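PDB 5D8D: D-alanine--D-alanine ligase from Acinetobacter baumannii ACICU, which catalyses the ATP-dependent joining of two D-alanines into D-alanyl-D-alanine, a step of peptidoglycan biosynthesis that uses magnesium or manganese. Local coordinates for residues Lys9-Leu14 with Thr53-Tyr58; Ala61-His66 with Ile84-Thr89; Arg118-Glu123 with Ala171-Glu176; Val137-Val142 with Glu164-His169. One frame throughout, in Å; residues are numbered along the deposited sequence.

Contact 1. Residues Lys9-Leu14 with Thr53-Tyr58; sequences KVAVLL and TELVNY
This contact belongs to the N-terminal domain of the ligase, a Rossmann-like region built on a small parallel sheet. Strand 9-13 is the middle strand of that sheet. Y58 and L55 come from the 3-10 segment and loop that lead into the next strand, 60-63, and they pack on the side chains of A11, L13 and K9. No direct hydrogen bond joins the two segments.

The centre of the contact is a CH-pi interaction. The methyl CB of A11 lies over one face of the Y58 ring, 3.8 Å from its centroid and 15° off the ring normal. It is offset toward the rim and is nearest to Y58 CG. The torsion chi1 of -64° sets this CG anti to the carbonyl carbon of Y58, where it meets the A11 methyl. The phenol OH is hydrogen-bonded to E43 of the adjacent strand 41-45.

K9 crosses the same ring obliquely, with its CB 3.9 Å from Y58 CD1. The ammonium NZ of K9 lies 3.6 Å from N57 O, and a water at 3.1 Å from K9 NZ makes a weak bond to that carbonyl.

N57 is tied back within its own turn. Its ND2 donates to E54 O at 2.9 Å, and N57 N reaches the same oxygen from the same face of its plane.

On the buried side L55 also touches V78 and L79 of helix 74-81. L55 CD2 lies 4.0 Å from A11 CB and meets L13 CD1 tip to tip at 3.5 Å.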
# COMPACT_ATOMS: atom_id res chain seq x y z
N LYS A 9 -24.43 10.34 -12.36
CA LYS A 9 -24.46 8.91 -12.73
C LYS A 9 -23.53 8.19 -11.80
O LYS A 9 -22.37 8.53 -11.75
CB LYS A 9 -24.09 8.66 -14.18
CG LYS A 9 -25.15 9.10 -15.15
CD LYS A 9 -24.88 8.67 -16.59
CE LYS A 9 -25.30 7.23 -16.84
NZ LYS A 9 -24.40 6.59 -17.85
N VAL A 10 -24.05 7.21 -11.02
CA VAL A 10 -23.20 6.46 -10.12
C VAL A 10 -23.04 5.05 -10.57
O VAL A 10 -24.00 4.43 -10.96
CB VAL A 10 -23.48 6.66 -8.60
CG1 VAL A 10 -24.63 7.61 -8.31
CG2 VAL A 10 -23.52 5.37 -7.82
N ALA A 11 -21.79 4.57 -10.53
CA ALA A 11 -21.47 3.18 -10.81
C ALA A 11 -21.32 2.41 -9.52
O ALA A 11 -20.50 2.77 -8.69
CB ALA A 11 -20.20 3.08 -11.62
N VAL A 12 -22.09 1.34 -9.36
CA VAL A 12 -21.94 0.44 -8.24
C VAL A 12 -21.07 -0.70 -8.72
O VAL A 12 -21.50 -1.54 -9.53
CB VAL A 12 -23.27 -0.05 -7.73
CG1 VAL A 12 -23.08 -1.09 -6.63
CG2 VAL A 12 -24.05 1.13 -7.19
N LEU A 13 -19.85 -0.72 -8.20
CA LEU A 13 -18.81 -1.62 -8.65
C LEU A 13 -18.97 -2.91 -7.86
O LEU A 13 -18.83 -2.90 -6.65
CB LEU A 13 -17.41 -0.97 -8.44
CG LEU A 13 -16.48 -0.37 -9.55
CD1 LEU A 13 -17.09 -0.22 -10.91
CD2 LEU A 13 -15.87 0.95 -9.12
N LEU A 14 -19.24 -4.02 -8.55
CA LEU A 14 -19.67 -5.28 -7.90
C LEU A 14 -19.20 -6.53 -8.67
O LEU A 14 -18.95 -6.48 -9.86
CB LEU A 14 -21.19 -5.31 -7.78
CG LEU A 14 -22.06 -5.82 -8.96
CD1 LEU A 14 -23.54 -5.84 -8.62
CD2 LEU A 14 -21.89 -4.97 -10.19
N THR A 53 -12.11 0.96 -18.19
CA THR A 53 -12.06 2.25 -18.94
C THR A 53 -13.41 2.89 -19.15
O THR A 53 -13.50 4.09 -19.28
CB THR A 53 -11.37 2.11 -20.31
OG1 THR A 53 -12.05 1.15 -21.13
CG2 THR A 53 -9.91 1.71 -20.08
N GLU A 54 -14.46 2.08 -19.13
CA GLU A 54 -15.86 2.54 -19.29
C GLU A 54 -16.47 3.25 -18.06
O GLU A 54 -17.59 3.77 -18.12
CB GLU A 54 -16.73 1.38 -19.76
CG GLU A 54 -16.22 0.78 -21.07
CD GLU A 54 -17.10 -0.34 -21.63
OE1 GLU A 54 -18.34 -0.23 -21.54
OE2 GLU A 54 -16.54 -1.32 -22.18
N LEU A 55 -15.70 3.30 -16.98
CA LEU A 55 -16.02 4.08 -15.80
C LEU A 55 -16.03 5.56 -16.07
O LEU A 55 -16.59 6.33 -15.30
CB LEU A 55 -15.02 3.78 -14.65
CG LEU A 55 -15.25 2.46 -13.89
CD1 LEU A 55 -14.05 2.09 -13.03
CD2 LEU A 55 -16.49 2.54 -13.01
N VAL A 56 -15.41 5.96 -17.17
CA VAL A 56 -15.40 7.37 -17.56
C VAL A 56 -16.82 7.91 -17.83
O VAL A 56 -17.07 9.09 -17.67
CB VAL A 56 -14.43 7.58 -18.76
CG1 VAL A 56 -15.08 7.18 -20.08
CG2 VAL A 56 -13.89 9.00 -18.78
N ASN A 57 -17.76 7.01 -18.17
CA ASN A 57 -19.19 7.35 -18.31
C ASN A 57 -19.96 7.69 -17.00
O ASN A 57 -21.16 7.85 -17.04
CB ASN A 57 -19.90 6.19 -19.01
CG ASN A 57 -19.36 5.92 -20.41
OD1 ASN A 57 -19.40 6.78 -21.28
ND2 ASN A 57 -18.82 4.73 -20.62
N TYR A 58 -19.27 7.80 -15.85
CA TYR A 58 -19.90 8.01 -14.56
C TYR A 58 -19.30 9.18 -13.80
O TYR A 58 -18.13 9.50 -13.94
CB TYR A 58 -19.82 6.72 -13.71
CG TYR A 58 -20.58 5.59 -14.34
CD1 TYR A 58 -21.95 5.45 -14.16
CD2 TYR A 58 -19.94 4.71 -15.17
CE1 TYR A 58 -22.66 4.42 -14.77
CE2 TYR A 58 -20.63 3.69 -15.81
CZ TYR A 58 -21.99 3.54 -15.61
OH TYR A 58 -22.61 2.51 -16.23
O HOH W 1 -23.11 8.72 -19.76

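Contact 2. Residues Ala61-His66 with Ile84-Thr89; sequences AFIVLH and IPYTGT
Residue A61 pairs with Y86 in a single backbone bridge, which fastens a loop to strand 60-63, an outermost strand of the parallel sheet in the Rossmann-like N-terminal domain. The loop follows helix 74-81 and leads to helix 91-97.

Two hydrogen bonds are backbone to backbone. A61 N donates to P85 O at 3.1 Å, and T87 N returns a weak bond to A61 O at 3.2 Å. The CA of Y86 also makes a CA-H...O contact with A61 O.

The third hydrogen bond uses a side chain. T87 OG1 accepts from I63 N at 2.8 Å, and the bond is nearly straight at 175°. The torsion chi1 of 52° sets OG1 between the backbone N and the carbonyl carbon of T87, where it meets this N-H.

The remaining contacts are apolar. A61 CB and Y86 CB are 4.0 Å apart. I63 CD1 approaches Y86 CD1 obliquely at 3.6 Å, while Y86 OH bonds to E80 of helix 74-81. The F62 ring, packed against V31 of helix 21-37, receives T87 CG2 over one face, 4.2 Å from F62 CG.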
# COMPACT_ATOMS: atom_id res chain seq x y z
N ALA A 61 -18.22 6.53 -8.11
CA ALA A 61 -18.32 5.12 -7.91
C ALA A 61 -18.55 4.75 -6.44
O ALA A 61 -17.93 5.32 -5.55
CB ALA A 61 -17.05 4.46 -8.42
N PHE A 62 -19.39 3.75 -6.24
CA PHE A 62 -19.65 3.13 -4.92
C PHE A 62 -19.00 1.76 -5.01
O PHE A 62 -19.47 0.94 -5.82
CB PHE A 62 -21.17 2.98 -4.68
CG PHE A 62 -21.55 2.63 -3.27
CD1 PHE A 62 -21.07 1.50 -2.66
CD2 PHE A 62 -22.43 3.43 -2.56
CE1 PHE A 62 -21.42 1.19 -1.35
CE2 PHE A 62 -22.78 3.13 -1.25
CZ PHE A 62 -22.28 2.01 -0.65
N ILE A 63 -17.94 1.51 -4.23
CA ILE A 63 -17.14 0.28 -4.38
C ILE A 63 -17.59 -0.76 -3.37
O ILE A 63 -17.60 -0.54 -2.16
CB ILE A 63 -15.63 0.52 -4.18
CG1 ILE A 63 -15.08 1.55 -5.19
CG2 ILE A 63 -14.87 -0.81 -4.30
CD1 ILE A 63 -13.68 2.03 -4.90
N VAL A 64 -17.92 -1.94 -3.88
CA VAL A 64 -18.36 -3.02 -3.05
C VAL A 64 -17.82 -4.32 -3.67
O VAL A 64 -18.45 -5.39 -3.59
CB VAL A 64 -19.88 -2.83 -2.90
CG1 VAL A 64 -20.69 -3.76 -3.76
CG2 VAL A 64 -20.28 -2.82 -1.46
N LEU A 65 -16.61 -4.21 -4.22
CA LEU A 65 -15.80 -5.34 -4.69
C LEU A 65 -14.99 -5.85 -3.51
O LEU A 65 -14.10 -5.17 -3.07
CB LEU A 65 -14.80 -4.88 -5.76
CG LEU A 65 -15.36 -4.43 -7.09
CD1 LEU A 65 -14.35 -3.62 -7.88
CD2 LEU A 65 -15.79 -5.65 -7.90
N HIS A 66 -15.25 -7.05 -3.04
CA HIS A 66 -14.48 -7.60 -1.96
C HIS A 66 -13.30 -8.41 -2.49
O HIS A 66 -13.40 -9.06 -3.55
CB HIS A 66 -15.36 -8.46 -1.07
CG HIS A 66 -16.64 -7.81 -0.71
ND1 HIS A 66 -16.71 -6.64 0.01
CD2 HIS A 66 -17.92 -8.13 -1.01
CE1 HIS A 66 -17.96 -6.28 0.17
NE2 HIS A 66 -18.72 -7.16 -0.44
N ILE A 84 -12.12 10.03 -10.96
CA ILE A 84 -13.51 9.79 -10.57
C ILE A 84 -13.52 9.58 -9.07
O ILE A 84 -12.84 8.68 -8.58
CB ILE A 84 -14.05 8.55 -11.29
CG1 ILE A 84 -14.04 8.80 -12.79
CG2 ILE A 84 -15.45 8.20 -10.82
CD1 ILE A 84 -14.29 7.56 -13.57
N PRO A 85 -14.28 10.40 -8.33
CA PRO A 85 -14.37 10.20 -6.88
C PRO A 85 -15.11 8.92 -6.53
O PRO A 85 -15.96 8.44 -7.31
CB PRO A 85 -15.15 11.41 -6.41
CG PRO A 85 -15.90 11.90 -7.60
CD PRO A 85 -15.26 11.37 -8.83
N TYR A 86 -14.78 8.36 -5.37
CA TYR A 86 -15.28 7.04 -5.02
C TYR A 86 -15.33 6.85 -3.50
O TYR A 86 -14.83 7.67 -2.75
CB TYR A 86 -14.44 5.96 -5.72
CG TYR A 86 -13.01 5.99 -5.32
CD1 TYR A 86 -12.56 5.33 -4.15
CD2 TYR A 86 -12.08 6.70 -6.07
CE1 TYR A 86 -11.25 5.38 -3.75
CE2 TYR A 86 -10.74 6.77 -5.67
CZ TYR A 86 -10.34 6.11 -4.51
OH TYR A 86 -9.05 6.17 -4.15
N THR A 87 -15.98 5.79 -3.05
CA THR A 87 -16.27 5.57 -1.64
C THR A 87 -15.08 4.89 -0.96
O THR A 87 -14.31 4.21 -1.60
CB THR A 87 -17.51 4.68 -1.49
OG1 THR A 87 -17.37 3.49 -2.27
CG2 THR A 87 -18.73 5.39 -1.96
N GLY A 88 -14.95 5.06 0.34
CA GLY A 88 -14.01 4.30 1.12
C GLY A 88 -12.57 4.76 1.05
O GLY A 88 -12.30 5.92 0.74
N THR A 89 -11.66 3.85 1.38
CA THR A 89 -10.26 4.14 1.49
C THR A 89 -9.54 4.31 0.13
O THR A 89 -9.95 3.73 -0.87
CB THR A 89 -9.57 3.05 2.33
OG1 THR A 89 -10.21 2.97 3.60
CG2 THR A 89 -8.12 3.37 2.55

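Contact 3. Residues Arg118-Glu123 with Ala171-Glu176; sequences RIITKE and AVVMAE
The amide R118 N donates to A175 O at 2.8 Å, the shortest hydrogen bond between these two strands. A175 N answers with a bond of 3.0 Å to R118 O. Together they make R118 and A175 an antiparallel hydrogen-bonded pair. I119 and M174 form the non-hydrogen-bonded pair beside it. Beyond them I120 N donates to V173 O at 3.0 Å, with an angle of 164° at the hydrogen.

The side chains of I120, V173 and A175 share one face of the sheet. I120 CG2 stands between the backbone N and the carbonyl carbon, and comes 3.4 Å from V173 O and 3.7 Å from A175 N. This branch therefore lies close over the partner backbone. Just before strand 173-177 begins, V172 CG2 touches I119 CG2 at 3.7 Å.

The pairing belongs to the ATP-grasp region, and residues 171-176 fall within the predicted ATP-binding range. Strand 117-120 is an outermost strand of its antiparallel sheet, and strand 173-177 lies between it and strand 137-141. Helix 159-169 covers the face of I120 and V173 through I163 and A166, while R118 packs against E132 and L133 of helix 126-133.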
# COMPACT_ATOMS: atom_id res chain seq x y z
N ARG A 118 5.02 -13.59 13.88
CA ARG A 118 6.22 -13.94 13.12
C ARG A 118 5.85 -14.46 11.72
O ARG A 118 5.01 -15.36 11.58
CB ARG A 118 7.05 -15.01 13.87
CG ARG A 118 7.79 -14.54 15.13
CD ARG A 118 8.87 -13.47 14.88
NE ARG A 118 8.82 -12.39 15.88
CZ ARG A 118 9.41 -12.39 17.09
NH1 ARG A 118 10.15 -13.40 17.52
NH2 ARG A 118 9.25 -11.33 17.88
N ILE A 119 6.51 -13.92 10.70
CA ILE A 119 6.26 -14.34 9.32
C ILE A 119 6.95 -15.69 9.18
O ILE A 119 8.09 -15.87 9.68
CB ILE A 119 6.79 -13.30 8.27
CG1 ILE A 119 6.21 -11.89 8.53
CG2 ILE A 119 6.42 -13.73 6.86
CD1 ILE A 119 7.02 -10.73 7.98
N ILE A 120 6.28 -16.63 8.52
CA ILE A 120 6.71 -18.04 8.47
C ILE A 120 6.64 -18.61 7.02
O ILE A 120 5.56 -18.72 6.44
CB ILE A 120 5.94 -18.89 9.53
CG1 ILE A 120 6.18 -20.40 9.35
CG2 ILE A 120 4.46 -18.51 9.59
CD1 ILE A 120 5.15 -21.17 8.53
N THR A 121 7.82 -18.94 6.49
CA THR A 121 7.99 -19.27 5.08
C THR A 121 8.95 -20.44 4.80
O THR A 121 10.02 -20.25 4.22
CB THR A 121 8.51 -18.03 4.32
OG1 THR A 121 9.92 -17.93 4.51
CG2 THR A 121 7.88 -16.77 4.84
N LYS A 122 8.61 -21.64 5.24
CA LYS A 122 9.42 -22.80 4.89
C LYS A 122 10.80 -22.73 5.55
O LYS A 122 11.20 -23.61 6.29
CB LYS A 122 9.54 -22.92 3.38
CG LYS A 122 8.82 -24.13 2.81
CD LYS A 122 7.33 -24.10 3.10
CE LYS A 122 7.01 -24.55 4.52
NZ LYS A 122 5.55 -24.75 4.73
N GLU A 123 11.53 -21.66 5.25
CA GLU A 123 12.86 -21.42 5.79
C GLU A 123 12.91 -21.17 7.29
O GLU A 123 13.96 -21.32 7.90
CB GLU A 123 13.52 -20.26 5.08
CG GLU A 123 14.91 -19.99 5.62
CD GLU A 123 15.98 -20.24 4.58
OE1 GLU A 123 16.68 -21.27 4.67
OE2 GLU A 123 16.12 -19.41 3.67
N ALA A 171 1.16 -17.59 -0.47
CA ALA A 171 2.58 -17.96 -0.34
C ALA A 171 3.13 -17.49 1.01
O ALA A 171 3.90 -18.22 1.65
CB ALA A 171 3.40 -17.36 -1.47
N VAL A 172 2.73 -16.29 1.44
CA VAL A 172 3.17 -15.68 2.72
C VAL A 172 2.09 -15.79 3.84
O VAL A 172 0.90 -15.48 3.65
CB VAL A 172 3.75 -14.24 2.51
CG1 VAL A 172 2.76 -13.31 1.80
CG2 VAL A 172 4.26 -13.65 3.83
N VAL A 173 2.52 -16.26 5.02
CA VAL A 173 1.64 -16.67 6.14
C VAL A 173 2.25 -16.10 7.44
O VAL A 173 3.49 -16.00 7.55
CB VAL A 173 1.51 -18.22 6.18
CG1 VAL A 173 0.82 -18.72 7.44
CG2 VAL A 173 0.76 -18.74 4.95
N MET A 174 1.41 -15.68 8.39
CA MET A 174 1.88 -15.21 9.73
C MET A 174 1.36 -16.07 10.87
O MET A 174 0.19 -16.42 10.90
CB MET A 174 1.55 -13.73 10.03
CG MET A 174 0.09 -13.31 9.91
SD MET A 174 -0.46 -12.00 11.06
CE MET A 174 0.99 -10.97 11.26
N ALA A 175 2.26 -16.42 11.79
CA ALA A 175 1.87 -16.99 13.08
C ALA A 175 1.78 -15.83 14.07
O ALA A 175 2.77 -15.16 14.33
CB ALA A 175 2.88 -18.03 13.55
N GLU A 176 0.58 -15.60 14.60
CA GLU A 176 0.33 -14.54 15.58
C GLU A 176 0.09 -15.19 16.97
O GLU A 176 -0.59 -16.24 17.06
CB GLU A 176 -0.90 -13.75 15.12
CG GLU A 176 -1.26 -12.49 15.91
CD GLU A 176 -2.58 -11.84 15.44
OE1 GLU A 176 -2.68 -10.60 15.49
OE2 GLU A 176 -3.52 -12.56 15.03

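Contact 4. Residues Val137-Val142 with Glu164-His169; sequences VIIKPV and EKATQH
A166 packs on P141 where helix 159-169 runs alongside strand 137-141 on one face of an antiparallel sheet, a helix-on-sheet layer of the ATP-grasp region. A166 and H169, one helical turn apart, meet I139 and P141 of the strand. The short axes run nearly the same way, 14° apart, and approach to 7.2 Å. No hydrogen bond links the two segments, so the interface is van der Waals packing. On the strand, K140 directs its side chain away from the helix. Its NZ makes a salt bridge with E176, and its side chain is about 5 Å from that of E268 (nearest atoms), a predicted metal ligand.

E164 and K165 begin the helical segment on its exposed side.

A166 is the main contact residue of the helix. Its methyl CB points at the strand and sits 3.8 Å from P141 N. It is also 4.1 Å from P141 CD, the ring carbon attached to that nitrogen. A166 CB also meets the CG2 branch of I139 at 4.3 Å. The small side chain lets the backbones come close, with the CA atoms of A166 and P141 4.9 Å apart.

T167 faces away from the strand, and its OG1 bonds back to I163 O within the helix.

H169 closes the segment, with the CG of the exposed Q168 over the centre of its ring. Its own CG stands anti to the carbonyl carbon (chi1 -54°) and the ring turns outward, leaving H169 CB to touch P141 CB at 4.2 Å.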
# COMPACT_ATOMS: atom_id res chain seq x y z
N VAL A 137 -0.70 -20.28 19.34
CA VAL A 137 -0.72 -19.22 18.30
C VAL A 137 -1.83 -19.50 17.29
O VAL A 137 -2.43 -20.57 17.27
CB VAL A 137 0.65 -19.07 17.55
CG1 VAL A 137 1.80 -18.89 18.53
CG2 VAL A 137 0.90 -20.24 16.61
N ILE A 138 -2.08 -18.51 16.44
CA ILE A 138 -3.03 -18.63 15.34
C ILE A 138 -2.22 -18.40 14.07
O ILE A 138 -1.44 -17.45 13.99
CB ILE A 138 -4.23 -17.65 15.47
CG1 ILE A 138 -5.11 -17.68 14.21
CG2 ILE A 138 -3.80 -16.21 15.73
CD1 ILE A 138 -6.47 -17.04 14.38
N ILE A 139 -2.39 -19.31 13.11
CA ILE A 139 -1.74 -19.26 11.78
C ILE A 139 -2.76 -18.71 10.79
O ILE A 139 -3.83 -19.31 10.63
CB ILE A 139 -1.27 -20.67 11.29
CG1 ILE A 139 -0.33 -21.35 12.31
CG2 ILE A 139 -0.63 -20.59 9.91
CD1 ILE A 139 0.98 -20.62 12.56
N LYS A 140 -2.45 -17.60 10.13
CA LYS A 140 -3.38 -16.99 9.17
C LYS A 140 -2.68 -16.55 7.89
O LYS A 140 -1.51 -16.16 7.94
CB LYS A 140 -4.19 -15.83 9.80
CG LYS A 140 -3.42 -14.82 10.63
CD LYS A 140 -4.32 -13.72 11.19
CE LYS A 140 -5.16 -14.19 12.37
NZ LYS A 140 -5.86 -13.05 13.03
N PRO A 141 -3.38 -16.64 6.73
CA PRO A 141 -2.79 -16.10 5.50
C PRO A 141 -2.72 -14.60 5.65
O PRO A 141 -3.66 -13.98 6.16
CB PRO A 141 -3.79 -16.50 4.41
CG PRO A 141 -5.10 -16.56 5.11
CD PRO A 141 -4.79 -17.03 6.51
N VAL A 142 -1.59 -14.04 5.23
CA VAL A 142 -1.32 -12.61 5.36
C VAL A 142 -2.30 -11.73 4.56
O VAL A 142 -2.64 -10.63 5.03
CB VAL A 142 0.14 -12.33 4.92
CG1 VAL A 142 0.41 -10.84 4.82
CG2 VAL A 142 1.11 -13.00 5.90
N GLU A 164 -0.41 -25.52 5.76
CA GLU A 164 -0.98 -25.87 4.44
C GLU A 164 -2.45 -25.43 4.23
O GLU A 164 -2.89 -25.32 3.08
CB GLU A 164 -0.82 -27.38 4.12
CG GLU A 164 0.58 -27.95 4.32
CD GLU A 164 1.71 -26.96 4.02
OE1 GLU A 164 1.77 -26.45 2.89
OE2 GLU A 164 2.52 -26.70 4.94
N LYS A 165 -3.20 -25.21 5.32
CA LYS A 165 -4.50 -24.49 5.25
C LYS A 165 -4.30 -23.09 4.64
O LYS A 165 -4.95 -22.72 3.65
CB LYS A 165 -5.18 -24.37 6.65
CG LYS A 165 -6.43 -25.22 6.87
CD LYS A 165 -7.74 -24.43 6.76
CE LYS A 165 -8.02 -23.97 5.32
NZ LYS A 165 -8.20 -25.08 4.34
N ALA A 166 -3.38 -22.33 5.24
CA ALA A 166 -3.05 -20.95 4.82
C ALA A 166 -2.26 -20.87 3.49
O ALA A 166 -2.38 -19.88 2.77
CB ALA A 166 -2.29 -20.22 5.94
N THR A 167 -1.45 -21.89 3.18
CA THR A 167 -0.60 -21.92 1.96
C THR A 167 -1.42 -22.05 0.67
O THR A 167 -0.93 -21.64 -0.39
CB THR A 167 0.53 -22.99 2.05
OG1 THR A 167 1.44 -22.63 3.10
CG2 THR A 167 1.33 -23.15 0.73
N GLN A 168 -2.64 -22.60 0.75
CA GLN A 168 -3.61 -22.56 -0.38
C GLN A 168 -3.91 -21.10 -0.79
O GLN A 168 -3.81 -20.74 -1.97
CB GLN A 168 -4.92 -23.31 -0.04
CG GLN A 168 -6.16 -23.07 -0.94
CD GLN A 168 -6.30 -24.00 -2.15
OE1 GLN A 168 -6.10 -25.21 -2.06
NE2 GLN A 168 -6.69 -23.43 -3.29
N HIS A 169 -4.26 -20.29 0.21
CA HIS A 169 -4.68 -18.89 0.00
C HIS A 169 -3.52 -17.88 -0.13
O HIS A 169 -3.76 -16.74 -0.55
CB HIS A 169 -5.60 -18.43 1.16
CG HIS A 169 -6.79 -19.32 1.39
ND1 HIS A 169 -6.87 -20.18 2.46
CD2 HIS A 169 -7.93 -19.49 0.68
CE1 HIS A 169 -8.01 -20.84 2.41
NE2 HIS A 169 -8.68 -20.44 1.34

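Contacts 1 and 2 share the parallel sheet of the N-terminal region. A11 and L13 of contact 1 bond to F62 of contact 2 through the backbone. Contacts 3 and 4 share the antiparallel sheet of the ATP-grasp region, where strands 173-177 and 137-141 are neighbours. Contacts 2 and 3 lie on opposite sides of the chain's centre, their nearest atoms about 17 Å apart. Contacts 1, 2 and 4 are mostly buried; contact 3, on an outermost strand, is partly exposed. Chemistry follows place. Contact 3 pairs two strands by hydrogen bonds, and contact 2 ties a loop to an outermost strand, whereas contacts 1 and 4 pack side chains on a sheet without direct ones.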